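Local coordinates for protein heroin esterase (Rhodococcus sp., PDB 1LZL) that is a bacterial acetyl esterase of the alpha/beta hydrolase fold that probably hydrolyses the acetyl ester groups of heroin, at residues F101-E104 with V105-L109; A214-S217 with W218-L222; I267-A270 with L271-L274. One frame throughout, in Å; residues are numbered along the deposited sequence.

Interaction 1 (F101-E104 with V105-L109)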
# COMPACT_ATOMS: atom_id res chain seq x y z
N PHE A 101 8.44 -7.41 4.32
CA PHE A 101 8.15 -6.22 5.13
C PHE A 101 7.35 -6.61 6.37
O PHE A 101 7.60 -6.08 7.46
CB PHE A 101 7.40 -5.16 4.31
CG PHE A 101 7.08 -3.89 5.11
CD1 PHE A 101 8.14 -3.16 5.67
CD2 PHE A 101 5.76 -3.49 5.31
CE1 PHE A 101 7.84 -2.01 6.42
CE2 PHE A 101 5.46 -2.32 6.00
CZ PHE A 101 6.52 -1.60 6.56
N CYS A 102 6.37 -7.49 6.21
CA CYS A 102 5.52 -7.83 7.37
C CYS A 102 6.33 -8.55 8.45
O CYS A 102 6.15 -8.31 9.64
CB CYS A 102 4.32 -8.66 6.89
SG CYS A 102 3.23 -7.67 5.83
N VAL A 103 7.25 -9.43 8.00
CA VAL A 103 8.14 -10.08 8.97
C VAL A 103 9.01 -9.03 9.66
O VAL A 103 9.22 -9.06 10.88
CB VAL A 103 9.00 -11.12 8.24
CG1 VAL A 103 10.19 -11.58 9.08
CG2 VAL A 103 8.12 -12.31 7.87
N GLU A 104 9.53 -8.08 8.87
CA GLU A 104 10.37 -7.03 9.47
C GLU A 104 9.68 -6.27 10.59
O GLU A 104 10.21 -5.99 11.68
CB GLU A 104 10.87 -6.06 8.35
CG GLU A 104 11.92 -5.09 8.91
CD GLU A 104 12.53 -4.12 7.93
OE1 GLU A 104 11.85 -3.84 6.91
OE2 GLU A 104 13.67 -3.60 8.15
N VAL A 105 8.43 -5.88 10.30
CA VAL A 105 7.66 -5.11 11.30
C VAL A 105 7.43 -5.97 12.55
O VAL A 105 7.61 -5.49 13.67
CB VAL A 105 6.33 -4.67 10.66
CG1 VAL A 105 5.35 -4.20 11.71
CG2 VAL A 105 6.62 -3.60 9.59
N ALA A 106 7.03 -7.23 12.34
CA ALA A 106 6.75 -8.07 13.51
C ALA A 106 8.01 -8.31 14.32
O ALA A 106 8.06 -8.21 15.53
CB ALA A 106 6.15 -9.40 13.09
N ARG A 107 9.12 -8.62 13.65
CA ARG A 107 10.36 -8.91 14.36
C ARG A 107 10.95 -7.66 15.01
O ARG A 107 11.36 -7.68 16.17
CB ARG A 107 11.34 -9.56 13.36
CG ARG A 107 12.68 -9.89 14.00
CD ARG A 107 13.77 -10.23 12.98
NE ARG A 107 13.48 -11.52 12.36
CZ ARG A 107 13.43 -11.62 11.04
NH1 ARG A 107 13.63 -10.53 10.29
NH2 ARG A 107 13.17 -12.81 10.52
N GLU A 108 11.01 -6.52 14.30
CA GLU A 108 11.75 -5.39 14.85
C GLU A 108 10.90 -4.57 15.81
O GLU A 108 11.45 -4.01 16.77
CB GLU A 108 12.25 -4.43 13.76
CG GLU A 108 13.22 -5.07 12.78
CD GLU A 108 14.41 -5.63 13.54
OE1 GLU A 108 14.80 -5.02 14.56
OE2 GLU A 108 14.94 -6.68 13.12
N LEU A 109 9.60 -4.49 15.57
CA LEU A 109 8.74 -3.67 16.40
C LEU A 109 7.92 -4.45 17.41
O LEU A 109 7.38 -3.86 18.34
CB LEU A 109 7.74 -2.87 15.52
CG LEU A 109 8.44 -2.01 14.47
CD1 LEU A 109 7.39 -1.12 13.80
CD2 LEU A 109 9.59 -1.21 15.10
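Val105 lays its CG2 methyl over one face of the Phe101 ring, one turn back along helix 99-109, which links strands 79-85 and 112-116 of the alpha/beta hydrolase fold in a beta-alpha-beta unit. The methyl sits 3.9 Å from the ring centroid and 20° off the ring normal, a CH-pi contact displaced toward the rim, with CZ its nearest ring atom at 3.6 Å. The ring gets there because CG of Phe101 swings anti to the backbone N (chi1 -179°), which carries it forward along the helix to the next turn. This is the close-packed part: Leu309 of helix 299-315 touches Val105, Ile312 of the same helix touches Phe101, and Cys102 and Ala106 face the sheet, both on Val70. Next round the helix, CG1 of Val103 lies over one face of the Arg107 guanidinium, 3.5 Å from NH2, brought there by a bend at chi3. Toward solvent, where Glu108 is exposed and Glu104 still brushes Leu309, the contact is looser. The two glutamates meet through their stems, CG to CG 4.1 Å, and their carboxylates are turned 82° apart. Beneath the side chains runs the regular i to i+4 ladder, in which Arg107 N reaches Val103 O at 2.8 Å. The chemistry implies apolar cohesion between Phe101 and Val105, and an Arg107 whose flat group stays over the Val103 methyl, held by the Asp47 and Ser45 carbonyls; the like-charged Glu104 and Glu108, 6.0 Å apart between their OE2 atoms, probably repel mildly, leaving their contact to the aliphatic stems.

Interaction 2 (A214-S217 with W218-L222)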
# COMPACT_ATOMS: atom_id res chain seq x y z
N ALA A 214 -0.47 3.54 -15.57
CA ALA A 214 -1.48 4.21 -14.74
C ALA A 214 -2.86 4.16 -15.36
O ALA A 214 -3.87 3.82 -14.73
CB ALA A 214 -1.06 5.67 -14.44
N ILE A 215 -2.94 4.43 -16.70
CA ILE A 215 -4.23 4.39 -17.37
C ILE A 215 -4.86 3.01 -17.27
O ILE A 215 -6.03 2.86 -16.97
CB ILE A 215 -4.06 4.80 -18.86
CG1 ILE A 215 -3.65 6.28 -18.98
CG2 ILE A 215 -5.29 4.44 -19.67
CD1 ILE A 215 -3.06 6.66 -20.35
N LEU A 216 -4.07 1.99 -17.58
CA LEU A 216 -4.54 0.61 -17.59
C LEU A 216 -4.92 0.19 -16.18
O LEU A 216 -5.95 -0.53 -15.99
CB LEU A 216 -3.48 -0.36 -18.15
CG LEU A 216 -3.39 -0.44 -19.69
CD1 LEU A 216 -3.90 0.83 -20.33
CD2 LEU A 216 -1.99 -0.83 -20.06
N SER A 217 -4.19 0.63 -15.18
CA SER A 217 -4.46 0.20 -13.78
C SER A 217 -5.81 0.70 -13.34
O SER A 217 -6.63 -0.05 -12.81
CB SER A 217 -3.35 0.76 -12.91
OG SER A 217 -3.58 0.69 -11.50
N TRP A 218 -6.10 1.99 -13.57
CA TRP A 218 -7.41 2.47 -13.13
C TRP A 218 -8.55 1.88 -13.94
O TRP A 218 -9.64 1.67 -13.44
CB TRP A 218 -7.44 4.00 -13.17
CG TRP A 218 -6.64 4.58 -12.01
CD1 TRP A 218 -5.36 5.13 -12.05
CD2 TRP A 218 -7.10 4.67 -10.66
NE1 TRP A 218 -4.99 5.56 -10.77
CE2 TRP A 218 -6.05 5.27 -9.92
CE3 TRP A 218 -8.26 4.29 -9.99
CZ2 TRP A 218 -6.15 5.51 -8.56
CZ3 TRP A 218 -8.38 4.53 -8.62
CH2 TRP A 218 -7.32 5.14 -7.91
N LYS A 219 -8.31 1.65 -15.24
CA LYS A 219 -9.35 1.01 -16.07
C LYS A 219 -9.64 -0.40 -15.58
O LYS A 219 -10.82 -0.77 -15.45
CB LYS A 219 -8.90 1.04 -17.53
CG LYS A 219 -9.90 0.45 -18.53
CD LYS A 219 -11.23 1.15 -18.29
CE LYS A 219 -12.34 0.79 -19.26
NZ LYS A 219 -13.48 1.72 -19.08
N TYR A 220 -8.64 -1.21 -15.28
CA TYR A 220 -8.88 -2.55 -14.72
C TYR A 220 -9.67 -2.46 -13.42
O TYR A 220 -10.60 -3.26 -13.22
CB TYR A 220 -7.56 -3.25 -14.43
CG TYR A 220 -6.79 -3.63 -15.67
CD1 TYR A 220 -7.44 -4.00 -16.84
CD2 TYR A 220 -5.41 -3.65 -15.64
CE1 TYR A 220 -6.65 -4.35 -17.95
CE2 TYR A 220 -4.62 -3.99 -16.73
CZ TYR A 220 -5.27 -4.34 -17.88
OH TYR A 220 -4.52 -4.68 -18.98
N TYR A 221 -9.28 -1.53 -12.55
CA TYR A 221 -9.91 -1.47 -11.22
C TYR A 221 -11.35 -0.96 -11.24
O TYR A 221 -12.24 -1.50 -10.58
CB TYR A 221 -9.06 -0.49 -10.39
CG TYR A 221 -9.42 -0.35 -8.93
CD1 TYR A 221 -9.82 -1.43 -8.15
CD2 TYR A 221 -9.31 0.89 -8.32
CE1 TYR A 221 -10.13 -1.24 -6.81
CE2 TYR A 221 -9.60 1.10 -6.99
CZ TYR A 221 -10.02 -0.00 -6.24
OH TYR A 221 -10.31 0.16 -4.88
N LEU A 222 -11.61 0.11 -12.01
CA LEU A 222 -12.93 0.72 -11.96
C LEU A 222 -13.91 0.07 -12.95
O LEU A 222 -15.13 0.22 -12.72
CB LEU A 222 -12.78 2.22 -12.25
CG LEU A 222 -11.88 2.91 -11.17
CD1 LEU A 222 -11.81 4.40 -11.44
CD2 LEU A 222 -12.36 2.64 -9.75
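Helix 211-222, within the alpha/beta hydrolase family region, brings successive turns together here, and its plainest side-chain contact is that of Tyr220 with Leu216. The Tyr220 ring lies over the Leu216 carbonyl: O stands 3.1 Å above the ring plane toward the rim, closest to CG and CD2. The same oxygen accepts the backbone N of Tyr220 at 2.9 Å and 170°, so it is engaged by the amide and overlain by the aromatic face of one residue. CG of Tyr220 is set beside its own backbone N (chi1 -69°), which folds the ring back along the helix until CE2 comes 4.1 Å from CB of Leu216; OH bonds to the carbonyl of Phe23. A leucine in place of Tyr220 would probably leave that Phe23 carbonyl without its hydroxyl mate and take the flat aromatic face from above the Leu216 oxygen. Trp218 offers a ring edge instead, its CD1 3.3 Å from Ala214 O, near the indole plane, while its N bonds to that same oxygen. Phe90 stacks on Tyr221 and meets Trp218 at about 60°. The backbone bonding is regular i to i+4 alpha-helix, and Ser217 places it near a probable catalytic triad: its OG is hydrogen-bonded to Glu190 OE2 and to Gly89 O, the last glycine of the His-Gly-Gly-Gly segment that, as in hormone-sensitive-lipase-like esterases, probably forms the oxyanion hole.

Interaction 3 (I267-A270 with L271-L274)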
# COMPACT_ATOMS: atom_id res chain seq x y z
N ILE A 267 2.18 13.83 -2.74
CA ILE A 267 2.49 15.09 -2.04
C ILE A 267 1.21 15.91 -1.87
O ILE A 267 1.01 16.45 -0.78
CB ILE A 267 3.56 15.88 -2.84
CG1 ILE A 267 4.88 15.13 -2.89
CG2 ILE A 267 3.76 17.29 -2.28
CD1 ILE A 267 5.94 15.70 -3.80
N GLU A 268 0.36 15.99 -2.90
CA GLU A 268 -0.86 16.78 -2.75
C GLU A 268 -1.80 16.23 -1.69
O GLU A 268 -2.42 16.99 -0.96
CB GLU A 268 -1.63 16.83 -4.11
CG GLU A 268 -0.91 17.72 -5.10
CD GLU A 268 -1.53 17.78 -6.49
OE1 GLU A 268 -2.59 17.11 -6.74
OE2 GLU A 268 -0.95 18.49 -7.34
N TYR A 269 -1.89 14.90 -1.60
CA TYR A 269 -2.79 14.34 -0.56
C TYR A 269 -2.25 14.63 0.82
O TYR A 269 -2.97 15.00 1.75
CB TYR A 269 -2.91 12.85 -0.77
CG TYR A 269 -4.06 12.16 -0.05
CD1 TYR A 269 -5.37 12.44 -0.41
CD2 TYR A 269 -3.83 11.23 0.99
CE1 TYR A 269 -6.42 11.82 0.24
CE2 TYR A 269 -4.89 10.59 1.63
CZ TYR A 269 -6.19 10.91 1.23
OH TYR A 269 -7.26 10.28 1.87
N ALA A 270 -0.92 14.49 1.00
CA ALA A 270 -0.28 14.78 2.27
C ALA A 270 -0.51 16.25 2.66
O ALA A 270 -0.80 16.55 3.84
CB ALA A 270 1.22 14.51 2.21
N LEU A 271 -0.35 17.14 1.68
CA LEU A 271 -0.56 18.56 1.97
C LEU A 271 -1.99 18.81 2.39
O LEU A 271 -2.26 19.53 3.35
CB LEU A 271 -0.12 19.39 0.74
CG LEU A 271 -0.40 20.89 0.86
CD1 LEU A 271 0.38 21.49 2.02
CD2 LEU A 271 -0.08 21.59 -0.48
N ARG A 272 -2.98 18.21 1.69
CA ARG A 272 -4.37 18.43 2.07
C ARG A 272 -4.68 17.79 3.40
O ARG A 272 -5.46 18.35 4.18
CB ARG A 272 -5.26 17.88 0.97
CG ARG A 272 -5.16 18.77 -0.27
CD ARG A 272 -5.83 18.09 -1.47
NE ARG A 272 -7.11 17.67 -1.06
CZ ARG A 272 -8.09 16.83 -1.08
NH1 ARG A 272 -8.03 15.72 -1.80
NH2 ARG A 272 -9.14 17.17 -0.34
N LEU A 273 -4.08 16.65 3.75
CA LEU A 273 -4.28 16.13 5.09
C LEU A 273 -3.80 17.13 6.14
O LEU A 273 -4.49 17.43 7.13
CB LEU A 273 -3.53 14.79 5.23
CG LEU A 273 -4.08 13.54 4.56
CD1 LEU A 273 -3.01 12.44 4.60
CD2 LEU A 273 -5.35 13.01 5.23
N LEU A 274 -2.58 17.64 5.98
CA LEU A 274 -2.02 18.64 6.87
C LEU A 274 -2.96 19.85 6.96
O LEU A 274 -3.23 20.30 8.08
CB LEU A 274 -0.66 19.13 6.33
CG LEU A 274 0.46 18.10 6.62
CD1 LEU A 274 1.66 18.36 5.73
CD2 LEU A 274 0.90 18.10 8.09
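CG of Leu273 lies over one face of the Tyr269 ring, while CD1 of Leu273 approaches the rim, 3.9 Å from CD2 of Tyr269; the Arg272 guanidinium comes in obliquely, its NH1 4.4 Å from CD1 of Tyr269. The residues belong to helix 263-275, the crossover of the beta-alpha-beta unit formed with strands 252-257 and 280-285 of the alpha/beta hydrolase sheet. Tyr269 and Leu273 slant across one another, the ring sent forward toward the next turn by a chi1 of -164°, which sets CG anti to the backbone N. Leu273 continues inward to Val280 and Thr252, and Ala270 rests on Leu282, so the face toward the sheet is mainly aliphatic; Leu274, though exposed, still touches Val280. Toward the outside the chemistry changes. Arg272 lays its stem along the Glu268 carbonyl, CG 3.3 Å from that O, then bends at chi3 (50°) and hands NH2 to the carbonyl of Ala243. Four i to i+4 backbone hydrogen bonds join the two segments, among them Leu273 N to Tyr269 O at 2.8 Å, while CG of the same leucine lies 3.4 Å from that oxygen.

In the fold
All three contacts are turn-to-turn packing within single helices, and none touches another. Between nearest atoms, interaction 1 is about 19 Å from interaction 2. Interaction 3 is nearer to interaction 2, about 11 Å between nearest atoms. Each is partly buried. Interactions 1 and 3 belong to beta-alpha-beta units of the one sheet, and both bury aliphatic residues against strands while an arginine reaches a loop carbonyl. Interaction 2 lies across the chain's centre from interaction 1, on a helix surrounded largely by loops; aromatic rings set beside backbone carbonyls, more than aliphatic contacts, mark it. Two glutamates line the outer side of 101-109, whereas 267-274 exposes two leucines beside Glu268.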